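Local coordinates for disease resistance protein RRS1 (Arabidopsis thaliana, PDB 7P8K) that binds W-box DNA as a transcription factor and confers disease resistance to bacterial and fungal pathogens, its WRKY domain here being bound by the bacterial effector AvrRps4, at the interface of chains A and B. Sequence-based numbering; all coordinates share one arbitrary frame. Chains: chain A, Disease resistance protein RRS1; chain B, Avirulence protein,Avirulence protein.

Contact 1: the interface of chains A and B. Residues chain A 27-30; chain B 37, 41, 59, 63.
The backbone carbonyl A:Asp29 O is gripped by two side-chain amides of the effector, B:Asn59 and B:Gln63, at the effector–WRKY interface where helix 54-82 docks on the loop after strand 22-28. B:Asn59 ND2 donates to A:Asp29 O at 2.9 Å along a fairly straight N-H (161° at H), with the oxygen lying in the amide plane of the asparagine. B:Gln63 NE2 reaches the same oxygen at 3.0 Å and meets a lone pair in the carbonyl plane. The other end of this glutamine amide is used as well: B:Gln63 OE1 accepts from the backbone A:Asp29 N at 2.9 Å. One primary amide thus reads both the N-H and the C=O of a single residue, a two-point grip made on the backbone, while the aspartate side chain crosses the glutamine, carboxylate and amide planes modestly inclined. B:Gln63 reaches the loop because its CG lies anti to its own carbonyl carbon (chi1 -71°) and the chain runs extended beyond it. In the second shell, B:Asn59 OD1 accepts from B:Gln63 NE2 at 2.8 Å through a bent bond whose donor stands above the carbonyl plane, which may help keep the glutamine amide beside the asparagine. A:Lys28, the last residue of the WRKYGQK motif, has CG anti to its backbone N (chi1 -176°) and crosses the glutamine at about a right angle, its CG 3.9 Å from B:Gln63 CD. Further out the lysine slides antiparallel past B:Leu41, where A:Lys28 CE and the methyl B:Leu41 CD2 are 4.0 Å apart. On helix 26-50, the terminal methyl B:Met37 CE rests 3.9 Å from the backbone oxygen A:Gln27 O.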
ATOM      1  N   GLN A  27       2.440   0.369  -4.796  1.00 86.11           N
ATOM      2  CA  GLN A  27       1.843   1.179  -5.891  1.00 83.76           C
ATOM      3  C   GLN A  27       0.965   0.287  -6.781  1.00 84.64           C
ATOM      4  O   GLN A  27       1.259  -0.915  -6.908  1.00 87.83           O
ATOM      5  CB  GLN A  27       2.941   1.811  -6.741  1.00 85.11           C
ATOM      6  CG  GLN A  27       3.872   0.784  -7.370  1.00 86.47           C
ATOM      7  CD  GLN A  27       4.938   1.396  -8.245  1.00 88.93           C
ATOM      8  OE1 GLN A  27       5.050   2.613  -8.381  1.00 84.28           O
ATOM      9  NE2 GLN A  27       5.736   0.537  -8.853  1.00 93.02           N
ATOM     10  N   LYS A  28      -0.055   0.871  -7.406  1.00 83.31           N
ATOM     11  CA  LYS A  28      -0.964   0.175  -8.353  1.00 83.11           C
ATOM     12  C   LYS A  28      -0.900   0.874  -9.713  1.00 80.58           C
ATOM     13  O   LYS A  28      -1.005   2.104  -9.745  1.00 80.44           O
ATOM     14  CB  LYS A  28      -2.398   0.182  -7.806  1.00 82.38           C
ATOM     15  CG  LYS A  28      -3.422  -0.587  -8.631  1.00 82.16           C
ATOM     16  CD  LYS A  28      -4.841  -0.359  -8.166  1.00 82.32           C
ATOM     17  CE  LYS A  28      -5.753  -1.511  -8.521  1.00 84.52           C
ATOM     18  NZ  LYS A  28      -7.162  -1.074  -8.626  1.00 87.78           N
ATOM     19  N   ASP A  29      -0.741   0.109 -10.793  1.00 83.46           N
ATOM     20  CA  ASP A  29      -0.981   0.590 -12.178  1.00 82.12           C
ATOM     21  C   ASP A  29      -2.479   0.876 -12.306  1.00 80.03           C
ATOM     22  O   ASP A  29      -3.274  -0.054 -12.128  1.00 80.42           O
ATOM     23  CB  ASP A  29      -0.465  -0.417 -13.204  1.00 86.02           C
ATOM     24  CG  ASP A  29       1.026  -0.677 -13.094  1.00 90.23           C
ATOM     25  OD1 ASP A  29       1.757   0.260 -12.707  1.00 91.21           O
ATOM     26  OD2 ASP A  29       1.443  -1.814 -13.395  1.00 94.21           O
ATOM     27  N   ILE A  30      -2.838   2.143 -12.515  1.00 81.45           N
ATOM     28  CA  ILE A  30      -4.240   2.603 -12.727  1.00 84.16           C
ATOM     29  C   ILE A  30      -4.536   2.442 -14.214  1.00 86.64           C
ATOM     30  O   ILE A  30      -3.576   2.427 -14.996  1.00 94.81           O
ATOM     31  CB  ILE A  30      -4.421   4.052 -12.221  1.00 86.64           C
ATOM     32  CG1 ILE A  30      -4.765   4.079 -10.732  1.00 87.28           C
ATOM     33  CG2 ILE A  30      -5.451   4.830 -13.026  1.00 89.50           C
ATOM     34  CD1 ILE A  30      -3.788   3.333  -9.862  1.00 87.32           C
TER
ATOM     35  N   MET B  37      -0.888  -3.994   1.544  1.00 79.09           N
ATOM     36  CA  MET B  37      -1.105  -3.748   0.095  1.00 79.49           C
ATOM     37  C   MET B  37      -2.051  -4.830  -0.431  1.00 78.82           C
ATOM     38  O   MET B  37      -3.006  -4.484  -1.147  1.00 77.68           O
ATOM     39  CB  MET B  37       0.215  -3.777  -0.689  1.00 80.34           C
ATOM     40  CG  MET B  37       0.108  -3.246  -2.113  1.00 77.12           C
ATOM     41  SD  MET B  37      -0.417  -1.509  -2.214  1.00 82.52           S
ATOM     42  CE  MET B  37      -1.154  -1.507  -3.847  1.00 81.21           C
ATOM     43  N   LEU B  41      -5.600  -4.149  -2.311  1.00 76.03           N
ATOM     44  CA  LEU B  41      -5.849  -4.733  -3.650  1.00 74.86           C
ATOM     45  C   LEU B  41      -7.082  -5.627  -3.578  1.00 77.14           C
ATOM     46  O   LEU B  41      -7.895  -5.575  -4.518  1.00 78.64           O
ATOM     47  CB  LEU B  41      -4.601  -5.483  -4.111  1.00 73.46           C
ATOM     48  CG  LEU B  41      -3.452  -4.573  -4.543  1.00 75.13           C
ATOM     49  CD1 LEU B  41      -2.256  -5.379  -5.018  1.00 76.01           C
ATOM     50  CD2 LEU B  41      -3.904  -3.598  -5.625  1.00 77.37           C
ATOM     51  N   ASN B  59      -7.428  -5.839 -13.972  1.00 85.92           N
ATOM     52  CA  ASN B  59      -6.279  -4.980 -13.577  1.00 87.01           C
ATOM     53  C   ASN B  59      -5.845  -5.319 -12.137  1.00 84.96           C
ATOM     54  O   ASN B  59      -4.631  -5.545 -11.905  1.00 83.22           O
ATOM     55  CB  ASN B  59      -6.629  -3.498 -13.732  1.00 87.09           C
ATOM     56  CG  ASN B  59      -5.472  -2.576 -13.408  1.00 90.89           C
ATOM     57  OD1 ASN B  59      -4.318  -2.902 -13.679  1.00 93.11           O
ATOM     58  ND2 ASN B  59      -5.771  -1.416 -12.842  1.00 90.42           N
ATOM     59  N   GLN B  63      -2.637  -7.763 -10.417  1.00 80.68           N
ATOM     60  CA  GLN B  63      -1.642  -7.080  -9.550  1.00 81.55           C
ATOM     61  C   GLN B  63      -1.725  -7.633  -8.128  1.00 83.22           C
ATOM     62  O   GLN B  63      -0.760  -7.433  -7.365  1.00 85.34           O
ATOM     63  CB  GLN B  63      -1.885  -5.571  -9.528  1.00 79.24           C
ATOM     64  CG  GLN B  63      -1.530  -4.881 -10.831  1.00 78.52           C
ATOM     65  CD  GLN B  63      -1.735  -3.394 -10.719  1.00 77.41           C
ATOM     66  OE1 GLN B  63      -0.947  -2.698 -10.089  1.00 79.22           O
ATOM     67  NE2 GLN B  63      -2.803  -2.899 -11.326  1.00 75.83           N
TER

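Contact 2: the interface of chains A and B. Residues chain A 25-26, 39, 45, 53; chain B 33, 36-37, 40.
Across from effector helix 26-50, A:Tyr25 departs from extended strand geometry (phi -103°, psi -13°), whereas the next residue, A:Gly26, is almost fully stretched and lays its CA 3.8 Å from B:Met37 SD. The tyrosine CG sits between its backbone N and carbonyl carbon (chi1 68°), and the ring stands over the helix. One face takes the methyl B:Leu36 CD2, 3.9 Å from the ring centroid in a CH-pi contact offset toward the rim; the opposite face is backed by A:Tyr39 CB of the neighbouring strand 37-42, which leaves the ring sandwiched. B:Met37 CA and B:Asn40 ND2 lie at its edge, in plane. Tip to tip with the phenol, B:Asn40 ND2 donates to A:Tyr25 OH at 2.7 Å, although the bond is bent and the hydroxyl is tilted well out of the amide plane. The side chain of B:Met37, turned at its CB-CG bond, crosses A:Tyr39 at about a right angle and puts CE over that ring, 3.6 Å from its centroid. At the periphery, A:Lys45 and B:Asp33 pass antiparallel; A:Lys45 NZ and B:Asp33 OD1, 5.1 Å apart, could attract each other only at long range. A:Tyr25 and A:Gly26 belong to the WRKYGQK motif, which in this family enters the DNA major groove, so effector binding here would be expected to mask the DNA-reading surface of RRS1.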
ATOM      1  N   TYR A  25       4.587   1.644   0.880  1.00 86.05           N
ATOM      2  CA  TYR A  25       4.476   0.172   1.042  1.00 86.98           C
ATOM      3  C   TYR A  25       4.005  -0.479  -0.264  1.00 87.03           C
ATOM      4  O   TYR A  25       4.132  -1.711  -0.360  1.00 92.18           O
ATOM      5  CB  TYR A  25       3.608  -0.179   2.253  1.00 85.26           C
ATOM      6  CG  TYR A  25       2.143   0.154   2.154  1.00 85.49           C
ATOM      7  CD1 TYR A  25       1.652   1.390   2.544  1.00 84.33           C
ATOM      8  CD2 TYR A  25       1.234  -0.792   1.717  1.00 85.88           C
ATOM      9  CE1 TYR A  25       0.300   1.686   2.484  1.00 81.57           C
ATOM     10  CE2 TYR A  25      -0.118  -0.509   1.640  1.00 84.28           C
ATOM     11  CZ  TYR A  25      -0.592   0.732   2.029  1.00 82.44           C
ATOM     12  OH  TYR A  25      -1.930   1.017   1.948  1.00 77.45           O
ATOM     13  N   GLY A  26       3.514   0.294  -1.240  1.00 85.20           N
ATOM     14  CA  GLY A  26       3.153  -0.252  -2.564  1.00 87.52           C
ATOM     15  C   GLY A  26       2.633   0.790  -3.542  1.00 87.69           C
ATOM     16  O   GLY A  26       2.430   1.953  -3.142  1.00 88.35           O
ATOM     17  N   TYR A  39       0.876   4.021  -2.429  1.00 75.35           N
ATOM     18  CA  TYR A  39       0.264   3.636  -1.140  1.00 77.25           C
ATOM     19  C   TYR A  39       1.319   3.834  -0.059  1.00 77.52           C
ATOM     20  O   TYR A  39       2.361   3.149  -0.130  1.00 81.97           O
ATOM     21  CB  TYR A  39      -0.259   2.202  -1.199  1.00 79.70           C
ATOM     22  CG  TYR A  39      -1.378   1.978  -2.183  1.00 81.02           C
ATOM     23  CD1 TYR A  39      -1.152   2.027  -3.548  1.00 80.18           C
ATOM     24  CD2 TYR A  39      -2.665   1.685  -1.751  1.00 82.78           C
ATOM     25  CE1 TYR A  39      -2.174   1.802  -4.456  1.00 82.44           C
ATOM     26  CE2 TYR A  39      -3.698   1.457  -2.645  1.00 80.78           C
ATOM     27  CZ  TYR A  39      -3.450   1.503  -4.006  1.00 83.40           C
ATOM     28  OH  TYR A  39      -4.459   1.273  -4.899  1.00 84.02           O
ATOM     29  N   LYS A  45       4.311   3.800  12.075  1.00102.54           N
ATOM     30  CA  LYS A  45       3.369   2.650  12.060  1.00103.36           C
ATOM     31  C   LYS A  45       3.811   1.616  13.099  1.00105.44           C
ATOM     32  O   LYS A  45       2.942   1.101  13.816  1.00108.08           O
ATOM     33  CB  LYS A  45       3.310   2.030  10.659  1.00102.50           C
ATOM     34  CG  LYS A  45       2.441   0.788  10.506  1.00100.19           C
ATOM     35  CD  LYS A  45       2.535   0.191   9.118  1.00 99.81           C
ATOM     36  CE  LYS A  45       1.876  -1.165   9.003  1.00101.65           C
ATOM     37  NZ  LYS A  45       0.418  -1.082   9.250  1.00101.79           N
ATOM     38  N   THR A  53      -2.635   6.188   6.894  1.00 86.11           N
ATOM     39  CA  THR A  53      -2.173   5.892   5.514  1.00 82.69           C
ATOM     40  C   THR A  53      -2.666   6.995   4.574  1.00 80.22           C
ATOM     41  O   THR A  53      -3.593   7.731   4.952  1.00 78.72           O
ATOM     42  CB  THR A  53      -2.664   4.518   5.045  1.00 83.61           C
ATOM     43  OG1 THR A  53      -4.070   4.467   5.292  1.00 90.92           O
ATOM     44  CG2 THR A  53      -1.971   3.370   5.746  1.00 83.49           C
TER
ATOM     45  N   ASP B  33       3.524  -4.701   5.823  1.00 89.76           N
ATOM     46  CA  ASP B  33       3.421  -3.666   4.759  1.00 86.64           C
ATOM     47  C   ASP B  33       2.849  -4.322   3.495  1.00 84.95           C
ATOM     48  O   ASP B  33       1.957  -3.727   2.866  1.00 88.04           O
ATOM     49  CB  ASP B  33       4.777  -3.011   4.471  1.00 87.20           C
ATOM     50  CG  ASP B  33       5.216  -1.971   5.487  1.00 90.55           C
ATOM     51  OD1 ASP B  33       4.341  -1.249   6.014  1.00 89.72           O
ATOM     52  OD2 ASP B  33       6.444  -1.884   5.741  1.00 92.93           O
ATOM     53  N   LEU B  36      -0.632  -5.442   3.971  1.00 84.16           N
ATOM     54  CA  LEU B  36      -1.494  -4.233   3.905  1.00 82.43           C
ATOM     55  C   LEU B  36      -1.870  -3.969   2.444  1.00 82.52           C
ATOM     56  O   LEU B  36      -3.065  -3.753   2.168  1.00 87.38           O
ATOM     57  CB  LEU B  36      -0.762  -3.042   4.520  1.00 82.55           C
ATOM     58  CG  LEU B  36      -1.578  -1.757   4.645  1.00 84.78           C
ATOM     59  CD1 LEU B  36      -2.928  -2.008   5.301  1.00 87.19           C
ATOM     60  CD2 LEU B  36      -0.801  -0.711   5.426  1.00 87.89           C
ATOM     61  N   MET B  37      -0.888  -3.994   1.544  1.00 79.09           N
ATOM     62  CA  MET B  37      -1.105  -3.748   0.095  1.00 79.49           C
ATOM     63  C   MET B  37      -2.051  -4.830  -0.431  1.00 78.82           C
ATOM     64  O   MET B  37      -3.006  -4.484  -1.147  1.00 77.68           O
ATOM     65  CB  MET B  37       0.215  -3.777  -0.689  1.00 80.34           C
ATOM     66  CG  MET B  37       0.108  -3.246  -2.113  1.00 77.12           C
ATOM     67  SD  MET B  37      -0.417  -1.509  -2.214  1.00 82.52           S
ATOM     68  CE  MET B  37      -1.154  -1.507  -3.847  1.00 81.21           C
ATOM     69  N   ASN B  40      -5.502  -3.815   0.488  1.00 81.99           N
ATOM     70  CA  ASN B  40      -5.990  -2.717  -0.386  1.00 81.13           C
ATOM     71  C   ASN B  40      -6.457  -3.327  -1.706  1.00 79.99           C
ATOM     72  O   ASN B  40      -7.597  -3.043  -2.136  1.00 81.67           O
ATOM     73  CB  ASN B  40      -4.908  -1.676  -0.649  1.00 81.84           C
ATOM     74  CG  ASN B  40      -4.461  -0.989   0.617  1.00 83.80           C
ATOM     75  OD1 ASN B  40      -5.260  -0.353   1.287  1.00 86.01           O
ATOM     76  ND2 ASN B  40      -3.193  -1.119   0.953  1.00 85.74           N
TER

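About 11 Å separates the C-alpha centres of contact 1 and contact 2, and both draw on strand 22-28 of the WRKY domain. B:Met37 is common to the two, its helix 26-50 running across both sites, while helix 54-82 takes part in contact 1. The division of labour differs: contact 1 is mainly polar and reads backbone just past the motif, whereas contact 2 is mainly apolar and packs on aromatic rings. Together they engage the strand and its following loop from two helices of the effector's helical hairpin, so that docking is anchored at two points along this stretch.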